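Local atomic coordinates of beta-n-acetylhexosaminidase (Streptococcus pneumoniae, PDB entry 4AZH), a protein that probably hydrolyses terminal beta-linked N-acetylglucosamine from glycans, as one of the tandem family 20 catalytic modules of pneumococcal StrH. Residues 18-23 and 82-87; 30-35 and 106-111. All coordinates share one frame; numbering follows the deposited sequence.

Contact 1: 18-23 and 82-87; sequences AGRKYF and KAYYDD. With LOG (N-acetylglucosaminono-1,5-lactone (Z)-oxime), chain E.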
ATOM      1  N   ALA A  18      -4.178  -7.433   1.876  1.00  8.63           N
ATOM      2  CA  ALA A  18      -5.139  -8.301   1.171  1.00  8.50           C
ATOM      3  C   ALA A  18      -4.378  -9.378   0.457  1.00  8.61           C
ATOM      4  O   ALA A  18      -4.834  -9.910  -0.533  1.00  8.83           O
ATOM      5  CB  ALA A  18      -5.988  -7.498   0.180  1.00  8.15           C
ATOM      6  N   GLY A  19      -3.180  -9.656   0.947  1.00  8.84           N
ATOM      7  CA  GLY A  19      -2.339 -10.703   0.419  1.00  8.81           C
ATOM      8  C   GLY A  19      -2.494 -11.938   1.281  1.00  8.99           C
ATOM      9  O   GLY A  19      -2.711 -13.039   0.772  1.00  8.85           O
ATOM     10  N   ARG A  20      -2.364 -11.781   2.589  1.00  8.92           N
ATOM     11  CA  ARG A  20      -2.516 -12.933   3.452  1.00  9.28           C
ATOM     12  C   ARG A  20      -3.993 -13.359   3.489  1.00  9.85           C
ATOM     13  O   ARG A  20      -4.298 -14.560   3.531  1.00 10.12           O
ATOM     14  CB  ARG A  20      -1.981 -12.666   4.870  1.00  9.10           C
ATOM     15  CG  ARG A  20      -0.475 -12.437   4.986  1.00  8.92           C
ATOM     16  CD  ARG A  20      -0.057 -12.295   6.453  1.00  8.90           C
ATOM     17  NE  ARG A  20       1.401 -12.255   6.692  1.00  8.55           N
ATOM     18  CZ  ARG A  20       2.096 -11.141   6.898  1.00  8.39           C
ATOM     19  NH1 ARG A  20       1.493  -9.943   6.825  1.00  8.23           N
ATOM     20  NH2 ARG A  20       3.399 -11.211   7.146  1.00  8.36           N
ATOM     21  N   LYS A  21      -4.893 -12.373   3.414  1.00  9.96           N
ATOM     22  CA  LYS A  21      -6.311 -12.557   3.688  1.00 10.25           C
ATOM     23  C   LYS A  21      -7.142 -11.948   2.555  1.00 10.79           C
ATOM     24  O   LYS A  21      -6.752 -10.924   1.989  1.00 11.05           O
ATOM     25  CB  LYS A  21      -6.652 -11.892   5.043  1.00 10.05           C
ATOM     26  CG  LYS A  21      -8.105 -12.036   5.462  1.00  9.96           C
ATOM     27  CD  LYS A  21      -8.375 -11.535   6.867  1.00 10.01           C
ATOM     28  CE  LYS A  21      -9.869 -11.668   7.177  1.00 10.29           C
ATOM     29  NZ  LYS A  21     -10.213 -13.050   7.584  1.00  9.98           N
ATOM     30  N   TYR A  22      -8.286 -12.572   2.230  1.00 11.03           N
ATOM     31  CA  TYR A  22      -9.141 -12.100   1.148  1.00 10.68           C
ATOM     32  C   TYR A  22     -10.080 -10.971   1.614  1.00 10.93           C
ATOM     33  O   TYR A  22     -10.629 -11.003   2.742  1.00 11.97           O
ATOM     34  CB  TYR A  22      -9.907 -13.284   0.527  1.00 10.86           C
ATOM     35  CG  TYR A  22     -10.867 -12.889  -0.581  1.00 10.72           C
ATOM     36  CD1 TYR A  22     -12.174 -12.507  -0.292  1.00 10.89           C
ATOM     37  CD2 TYR A  22     -10.456 -12.862  -1.900  1.00 10.81           C
ATOM     38  CE1 TYR A  22     -13.046 -12.103  -1.297  1.00 11.07           C
ATOM     39  CE2 TYR A  22     -11.312 -12.480  -2.918  1.00 10.94           C
ATOM     40  CZ  TYR A  22     -12.616 -12.101  -2.617  1.00 11.20           C
ATOM     41  OH  TYR A  22     -13.481 -11.699  -3.633  1.00 11.14           O
ATOM     42  N   PHE A  23     -10.247  -9.962   0.771  1.00 10.33           N
ATOM     43  CA  PHE A  23     -11.216  -8.883   0.991  1.00 10.39           C
ATOM     44  C   PHE A  23     -12.060  -8.776  -0.264  1.00 10.48           C
ATOM     45  O   PHE A  23     -11.513  -8.836  -1.367  1.00 10.75           O
ATOM     46  CB  PHE A  23     -10.538  -7.524   1.218  1.00 10.14           C
ATOM     47  CG  PHE A  23      -9.857  -7.394   2.547  1.00  9.99           C
ATOM     48  CD1 PHE A  23      -8.647  -8.033   2.797  1.00  9.90           C
ATOM     49  CD2 PHE A  23     -10.418  -6.626   3.545  1.00  9.89           C
ATOM     50  CE1 PHE A  23      -8.021  -7.912   4.034  1.00  9.78           C
ATOM     51  CE2 PHE A  23      -9.792  -6.495   4.780  1.00 10.03           C
ATOM     52  CZ  PHE A  23      -8.585  -7.136   5.022  1.00  9.61           C
ATOM     53  N   LYS A  82      -4.109 -21.021  -1.930  1.00 14.47           N
ATOM     54  CA  LYS A  82      -4.892 -21.909  -1.071  1.00 14.20           C
ATOM     55  C   LYS A  82      -4.027 -22.700  -0.102  1.00 13.52           C
ATOM     56  O   LYS A  82      -4.427 -22.908   1.038  1.00 14.27           O
ATOM     57  CB  LYS A  82      -5.741 -22.847  -1.914  1.00 14.67           C
ATOM     58  CG  LYS A  82      -7.037 -22.185  -2.322  1.00 15.15           C
ATOM     59  CD  LYS A  82      -7.981 -23.142  -3.034  1.00 15.46           C
ATOM     60  CE  LYS A  82      -9.289 -22.441  -3.342  1.00 15.28           C
ATOM     61  NZ  LYS A  82     -10.072 -23.350  -4.211  1.00 15.81           N
ATOM     62  N   ALA A  83      -2.829 -23.081  -0.533  1.00 12.56           N
ATOM     63  CA  ALA A  83      -1.918 -23.855   0.299  1.00 12.20           C
ATOM     64  C   ALA A  83      -1.373 -22.998   1.424  1.00 12.56           C
ATOM     65  O   ALA A  83      -1.071 -23.512   2.496  1.00 12.42           O
ATOM     66  CB  ALA A  83      -0.768 -24.401  -0.524  1.00 12.10           C
ATOM     67  N   TYR A  84      -1.204 -21.697   1.161  1.00 12.08           N
ATOM     68  CA  TYR A  84      -0.850 -20.769   2.223  1.00 11.54           C
ATOM     69  C   TYR A  84      -2.022 -20.584   3.182  1.00 11.82           C
ATOM     70  O   TYR A  84      -1.848 -20.644   4.390  1.00 12.61           O
ATOM     71  CB  TYR A  84      -0.415 -19.426   1.668  1.00 10.93           C
ATOM     72  CG  TYR A  84      -0.403 -18.394   2.743  1.00 10.95           C
ATOM     73  CD1 TYR A  84       0.517 -18.476   3.785  1.00 10.85           C
ATOM     74  CD2 TYR A  84      -1.347 -17.345   2.761  1.00 10.92           C
ATOM     75  CE1 TYR A  84       0.525 -17.553   4.796  1.00 10.85           C
ATOM     76  CE2 TYR A  84      -1.339 -16.402   3.780  1.00 10.79           C
ATOM     77  CZ  TYR A  84      -0.396 -16.508   4.787  1.00 11.02           C
ATOM     78  OH  TYR A  84      -0.347 -15.593   5.819  1.00 11.25           O
ATOM     79  N   TYR A  85      -3.212 -20.339   2.650  1.00 11.81           N
ATOM     80  CA  TYR A  85      -4.400 -20.181   3.476  1.00 12.34           C
ATOM     81  C   TYR A  85      -5.618 -20.217   2.558  1.00 12.47           C
ATOM     82  O   TYR A  85      -5.815 -19.327   1.746  1.00 12.42           O
ATOM     83  CB  TYR A  85      -4.371 -18.880   4.325  1.00 11.93           C
ATOM     84  CG  TYR A  85      -5.679 -18.614   5.060  1.00 12.26           C
ATOM     85  CD1 TYR A  85      -6.214 -19.553   5.973  1.00 12.32           C
ATOM     86  CD2 TYR A  85      -6.397 -17.439   4.837  1.00 12.37           C
ATOM     87  CE1 TYR A  85      -7.432 -19.319   6.613  1.00 12.36           C
ATOM     88  CE2 TYR A  85      -7.592 -17.183   5.491  1.00 12.32           C
ATOM     89  CZ  TYR A  85      -8.107 -18.117   6.379  1.00 12.30           C
ATOM     90  OH  TYR A  85      -9.307 -17.838   7.008  1.00 12.02           O
ATOM     91  N   ASP A  86      -6.407 -21.277   2.689  1.00 13.35           N
ATOM     92  CA  ASP A  86      -7.607 -21.491   1.893  1.00 13.99           C
ATOM     93  C   ASP A  86      -8.732 -20.725   2.547  1.00 13.84           C
ATOM     94  O   ASP A  86      -9.548 -21.291   3.264  1.00 13.80           O
ATOM     95  CB  ASP A  86      -7.938 -22.999   1.803  1.00 14.86           C
ATOM     96  CG  ASP A  86      -9.056 -23.305   0.819  1.00 15.36           C
ATOM     97  OD1 ASP A  86      -9.603 -22.398   0.175  1.00 15.63           O
ATOM     98  OD2 ASP A  86      -9.382 -24.479   0.665  1.00 17.01           O
ATOM     99  N   ASP A  87      -8.747 -19.421   2.296  1.00 14.23           N
ATOM    100  CA  ASP A  87      -9.701 -18.500   2.895  1.00 14.82           C
ATOM    101  C   ASP A  87     -11.142 -18.803   2.434  1.00 15.42           C
ATOM    102  O   ASP A  87     -11.441 -18.673   1.259  1.00 16.10           O
ATOM    103  CB  ASP A  87      -9.312 -17.064   2.510  1.00 13.77           C
ATOM    104  CG  ASP A  87     -10.007 -16.010   3.363  1.00 13.92           C
ATOM    105  OD1 ASP A  87     -11.136 -16.253   3.815  1.00 13.45           O
ATOM    106  OD2 ASP A  87      -9.421 -14.917   3.587  1.00 14.16           O
TER
HETATM  107  C2  LOG E2044       5.886  -7.550   8.225  1.00  8.90           C
HETATM  108  C3  LOG E2044       4.414  -7.728   7.854  1.00  8.66           C
HETATM  109  C4  LOG E2044       3.664  -8.145   9.100  1.00  8.49           C
HETATM  110  C5  LOG E2044       3.777  -7.009  10.107  1.00  8.54           C
HETATM  111  C6  LOG E2044       2.849  -7.286  11.308  1.00  8.56           C
HETATM  112  C7  LOG E2044       6.356  -5.271   7.358  1.00  9.28           C
HETATM  113  C8  LOG E2044       6.960  -4.433   6.234  1.00  8.94           C
HETATM  114  N2  LOG E2044       6.520  -6.625   7.255  1.00  9.09           N
HETATM  115  O1  LOG E2044       7.525  -6.308  11.064  0.80 10.87           O
HETATM  116  O3  LOG E2044       4.233  -8.704   6.742  1.00  8.60           O
HETATM  117  O4  LOG E2044       2.301  -8.310   8.805  1.00  8.53           O
HETATM  118  O5  LOG E2044       5.099  -6.902  10.522  1.00  8.35           O
HETATM  119  O6  LOG E2044       3.356  -8.324  12.112  1.00  8.54           O
HETATM  120  C1  LOG E2044       6.079  -7.045   9.551  1.00  9.06           C
HETATM  121  O7  LOG E2044       5.810  -4.709   8.310  1.00  9.21           O
HETATM  122  N1  LOG E2044       7.315  -6.782   9.828  1.00  9.43           N
HETATM  123  O   HOH W   1     -11.091 -13.137   4.625  1.00 13.68           O
HETATM  124  O   HOH W   2     -10.739 -15.975   6.448  1.00 14.25           O
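Arg20 and Tyr84 meet beside the sugar pocket of a TIM-barrel catalytic module, where the loop after strand 11-17 meets the end of helix 70-84. This is the close-packed part. The phenol oxygen of Tyr84 lies against the arginine's aliphatic stem, its OH 3.3 Å from Arg20 CG, and reaches the guanidinium at its edge, the two planes being 48° apart. The long, extended arginine suits this place: its stem packs on the tyrosine while NH2 donates to O3 of the bound lactone oxime at 2.7 Å and NH1 adds weak bonds to O3 and O4. Asp17 and Asp50, bound to NH1 and NE, probably hold the group in position.

On the other side the join is looser and watery. Two waters link Asp87 to its surroundings: one also donates to Tyr22 O, the other lies in the ring plane of Tyr85 near its hydroxyl, and both make only weak bonds with Lys21 NZ, whose stronger partners are Pro334 O and Ala336 O. One direct bond closes this side: with Asp87 CG anti to its backbone N (chi1 -165°), Tyr22 N meets OD2 on its anti side, tilted out of the carboxylate plane, at 2.9 Å and nearly straight at 169°.

Contact 2: 30-35 and 106-111; sequences RIVDKA and KSKDIG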
ATOM      1  N   ARG A  30     -15.621   0.075   0.692  1.00 14.09           N
ATOM      2  CA  ARG A  30     -15.970   0.731   1.938  1.00 13.88           C
ATOM      3  C   ARG A  30     -14.717   1.317   2.598  1.00 13.10           C
ATOM      4  O   ARG A  30     -14.764   2.407   3.176  1.00 13.24           O
ATOM      5  CB  ARG A  30     -16.751  -0.207   2.873  1.00 14.66           C
ATOM      6  CG  ARG A  30     -18.134  -0.604   2.320  1.00 16.22           C
ATOM      7  CD  ARG A  30     -18.905  -1.552   3.243  1.00 16.67           C
ATOM      8  NE  ARG A  30     -19.069  -0.972   4.576  1.00 17.87           N
ATOM      9  CZ  ARG A  30     -19.971  -0.043   4.917  1.00 18.89           C
ATOM     10  NH1 ARG A  30     -20.828   0.446   4.018  0.50 18.35           N
ATOM     11  NH2 ARG A  30     -20.009   0.403   6.170  0.50 18.16           N
ATOM     12  N   ILE A  31     -13.596   0.610   2.512  1.00 12.37           N
ATOM     13  CA  ILE A  31     -12.318   1.180   2.992  1.00 12.04           C
ATOM     14  C   ILE A  31     -11.973   2.474   2.239  1.00 12.17           C
ATOM     15  O   ILE A  31     -11.656   3.493   2.879  1.00 11.84           O
ATOM     16  CB  ILE A  31     -11.168   0.165   2.968  1.00 11.31           C
ATOM     17  CG1 ILE A  31     -11.374  -0.825   4.111  1.00 10.94           C
ATOM     18  CG2 ILE A  31      -9.811   0.849   3.107  1.00 10.76           C
ATOM     19  CD1 ILE A  31     -10.745  -2.175   3.865  1.00 10.94           C
ATOM     20  N   VAL A  32     -12.086   2.466   0.903  1.00 12.62           N
ATOM     21  CA  VAL A  32     -11.800   3.712   0.180  1.00 13.35           C
ATOM     22  C   VAL A  32     -12.748   4.861   0.507  1.00 13.77           C
ATOM     23  O   VAL A  32     -12.307   6.020   0.565  1.00 13.50           O
ATOM     24  CB  VAL A  32     -11.496   3.615  -1.345  1.00 13.12           C
ATOM     25  CG1 VAL A  32     -11.455   2.212  -1.884  1.00 13.28           C
ATOM     26  CG2 VAL A  32     -12.349   4.592  -2.155  1.00 12.97           C
ATOM     27  N   ASP A  33     -14.022   4.513   0.718  0.50 13.86           N
ATOM     28  CA  ASP A  33     -15.057   5.452   1.139  0.50 14.08           C
ATOM     29  C   ASP A  33     -14.593   6.157   2.383  0.50 13.70           C
ATOM     30  O   ASP A  33     -14.482   7.382   2.418  0.50 14.01           O
ATOM     31  CB  ASP A  33     -16.358   4.708   1.484  0.50 14.19           C
ATOM     32  CG  ASP A  33     -17.164   4.381   0.282  0.50 14.42           C
ATOM     33  OD1 ASP A  33     -16.798   4.872  -0.806  0.50 14.16           O
ATOM     34  OD2 ASP A  33     -18.160   3.637   0.427  0.50 14.73           O
ATOM     35  N   LYS A  34     -14.334   5.349   3.401  1.00 13.48           N
ATOM     36  CA  LYS A  34     -13.926   5.830   4.717  1.00 13.73           C
ATOM     37  C   LYS A  34     -12.607   6.570   4.600  1.00 12.90           C
ATOM     38  O   LYS A  34     -12.434   7.624   5.196  1.00 12.54           O
ATOM     39  CB  LYS A  34     -13.804   4.687   5.727  1.00 14.60           C
ATOM     40  CG  LYS A  34     -13.656   5.160   7.164  1.00 14.92           C
ATOM     41  CD  LYS A  34     -14.920   5.889   7.608  1.00 15.82           C
ATOM     42  CE  LYS A  34     -14.862   6.209   9.096  1.00 16.83           C
ATOM     43  NZ  LYS A  34     -16.054   6.973   9.572  1.00 17.59           N
ATOM     44  N   ALA A  35     -11.688   6.045   3.799  1.00 12.72           N
ATOM     45  CA  ALA A  35     -10.469   6.819   3.480  1.00 12.42           C
ATOM     46  C   ALA A  35     -10.776   8.216   2.912  1.00 12.91           C
ATOM     47  O   ALA A  35     -10.130   9.185   3.291  1.00 12.24           O
ATOM     48  CB  ALA A  35      -9.588   6.052   2.528  1.00 11.57           C
ATOM     49  N   LYS A 106     -10.528   6.663  -7.778  1.00 13.69           N
ATOM     50  CA  LYS A 106     -10.236   7.891  -8.545  1.00 15.09           C
ATOM     51  C   LYS A 106     -11.376   8.919  -8.441  1.00 15.96           C
ATOM     52  O   LYS A 106     -11.112  10.116  -8.279  1.00 15.72           O
ATOM     53  CB  LYS A 106      -9.919   7.592 -10.020  1.00 15.25           C
ATOM     54  CG  LYS A 106      -9.384   8.789 -10.813  1.00 15.07           C
ATOM     55  CD  LYS A 106      -9.144   8.418 -12.273  1.00 15.08           C
ATOM     56  CE  LYS A 106      -8.684   9.628 -13.075  1.00 15.36           C
ATOM     57  NZ  LYS A 106      -8.414   9.322 -14.522  1.00 15.60           N
ATOM     58  N   SER A 107     -12.630   8.436  -8.484  1.00 16.10           N
ATOM     59  CA  SER A 107     -13.810   9.295  -8.364  1.00 16.91           C
ATOM     60  C   SER A 107     -13.893   9.991  -7.024  1.00 17.31           C
ATOM     61  O   SER A 107     -14.606  10.976  -6.884  1.00 18.53           O
ATOM     62  CB  SER A 107     -15.101   8.509  -8.566  1.00 16.95           C
ATOM     63  OG  SER A 107     -15.399   7.766  -7.398  1.00 17.27           O
ATOM     64  N   LYS A 108     -13.179   9.472  -6.038  1.00 16.95           N
ATOM     65  CA  LYS A 108     -13.172  10.072  -4.721  1.00 16.65           C
ATOM     66  C   LYS A 108     -11.820  10.711  -4.357  1.00 16.13           C
ATOM     67  O   LYS A 108     -11.544  10.937  -3.176  1.00 17.44           O
ATOM     68  CB  LYS A 108     -13.597   9.026  -3.699  1.00 17.50           C
ATOM     69  CG  LYS A 108     -15.109   8.919  -3.576  1.00 18.12           C
ATOM     70  CD  LYS A 108     -15.529   7.574  -3.044  1.00 18.07           C
ATOM     71  CE  LYS A 108     -17.014   7.388  -3.246  1.00 18.88           C
ATOM     72  NZ  LYS A 108     -17.780   8.230  -2.301  1.00 20.83           N
ATOM     73  N   ASP A 109     -10.997  11.009  -5.366  1.00 14.86           N
ATOM     74  CA  ASP A 109      -9.629  11.555  -5.164  1.00 14.35           C
ATOM     75  C   ASP A 109      -8.757  10.712  -4.223  1.00 13.71           C
ATOM     76  O   ASP A 109      -8.010  11.268  -3.422  1.00 13.65           O
ATOM     77  CB  ASP A 109      -9.668  12.987  -4.611  1.00 14.81           C
ATOM     78  CG  ASP A 109     -10.137  14.008  -5.630  1.00 15.08           C
ATOM     79  OD1 ASP A 109      -9.671  13.971  -6.793  0.50 14.64           O
ATOM     80  OD2 ASP A 109     -10.968  14.855  -5.245  0.50 15.02           O
ATOM     81  N   ILE A 110      -8.886   9.390  -4.311  1.00 12.40           N
ATOM     82  CA  ILE A 110      -8.065   8.437  -3.566  1.00 11.85           C
ATOM     83  C   ILE A 110      -7.267   7.642  -4.592  1.00 11.28           C
ATOM     84  O   ILE A 110      -7.851   6.993  -5.474  1.00 10.92           O
ATOM     85  CB  ILE A 110      -8.939   7.443  -2.759  1.00 11.90           C
ATOM     86  CG1 ILE A 110      -9.801   8.173  -1.716  1.00 12.50           C
ATOM     87  CG2 ILE A 110      -8.096   6.353  -2.114  1.00 11.68           C
ATOM     88  CD1 ILE A 110      -9.041   8.733  -0.509  1.00 12.10           C
ATOM     89  N   GLY A 111      -5.939   7.695  -4.484  1.00 10.70           N
ATOM     90  CA  GLY A 111      -5.082   6.795  -5.261  1.00 10.25           C
ATOM     91  C   GLY A 111      -5.041   5.385  -4.655  1.00 10.23           C
ATOM     92  O   GLY A 111      -5.202   5.200  -3.432  1.00 10.23           O
TER
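Ile110 and Lys108 reach from the end of helix 95-107 to the side of helix 25-38, joining two neighbouring helices on the outside of the TIM barrel. A Schellman motif ends helix 95-107. Asp109, at positive phi, is its C-prime residue; Asp109 N bonds to Lys106 O and Ile110 N to Ala105 O. The chain then turns into barrel strand 111-118, with both Lys108 and Ile110 directed at the facing helix.

The apolar contacts form the buried part. Ile110 sends its CG1 branch across, anti to the carbonyl carbon (chi1 -62°), and the next torsion (chi2 -72°) sets CD1 4.1 Å from Ala35 CB and 3.9 Å from Ala35 C. The small alanine lets the isoleucine tip approach the helix backbone itself. One turn earlier, Val32 CG2 lies 4.4 Å from Ile110 CG1, a looser touch, and Val32 also packs on Leu101, Tyr104 and Ala105 of helix 95-107. Branched aliphatic side chains suit this buried interface, where Ala35 also meets Ile14 of strand 11-17 and Met347 of helix 340-352.

Electrostatics supply the more exposed part. Asp33 is modelled in two conformers; in the one described, CB points off from the other segment but the carboxylate turns back across the lysine chain, leaving OD1 3.5 Å from Lys108 CE. The charges form only a long salt bridge, tentative for that reason. Each end has a stronger partner: Tyr104 OH is hydrogen-bonded to Asp33 OD1, while Asn363 OD1 receives Lys108 NZ. A lysine is apt here because its methylenes can lie along the buried edge, with CD 4.4 Å from Val32 CG2, while the bend at its last torsion (chi4 -73°) leaves NZ 3.8 Å from Asp33 OD1.

From the N terminus, strand 11-17 leads into 18-23, the first half of contact 1, and helix 25-38 follows with 30-35, the first half of contact 2. The chain then runs through strand 42-46 and a long excursion to the end of helix 70-84, where 82-87 closes the loop of contact 1. Helix 95-107 comes next, and 106-111 closes contact 2 just as strand 111-118 begins. The two loops cross: that of contact 1 both starts and ends earlier than that of contact 2. Contact 1 ties the pocket-side loop to the excursion; contact 2 joins helix 25-38 to the end of helix 95-107. Their centres are 24 Å apart.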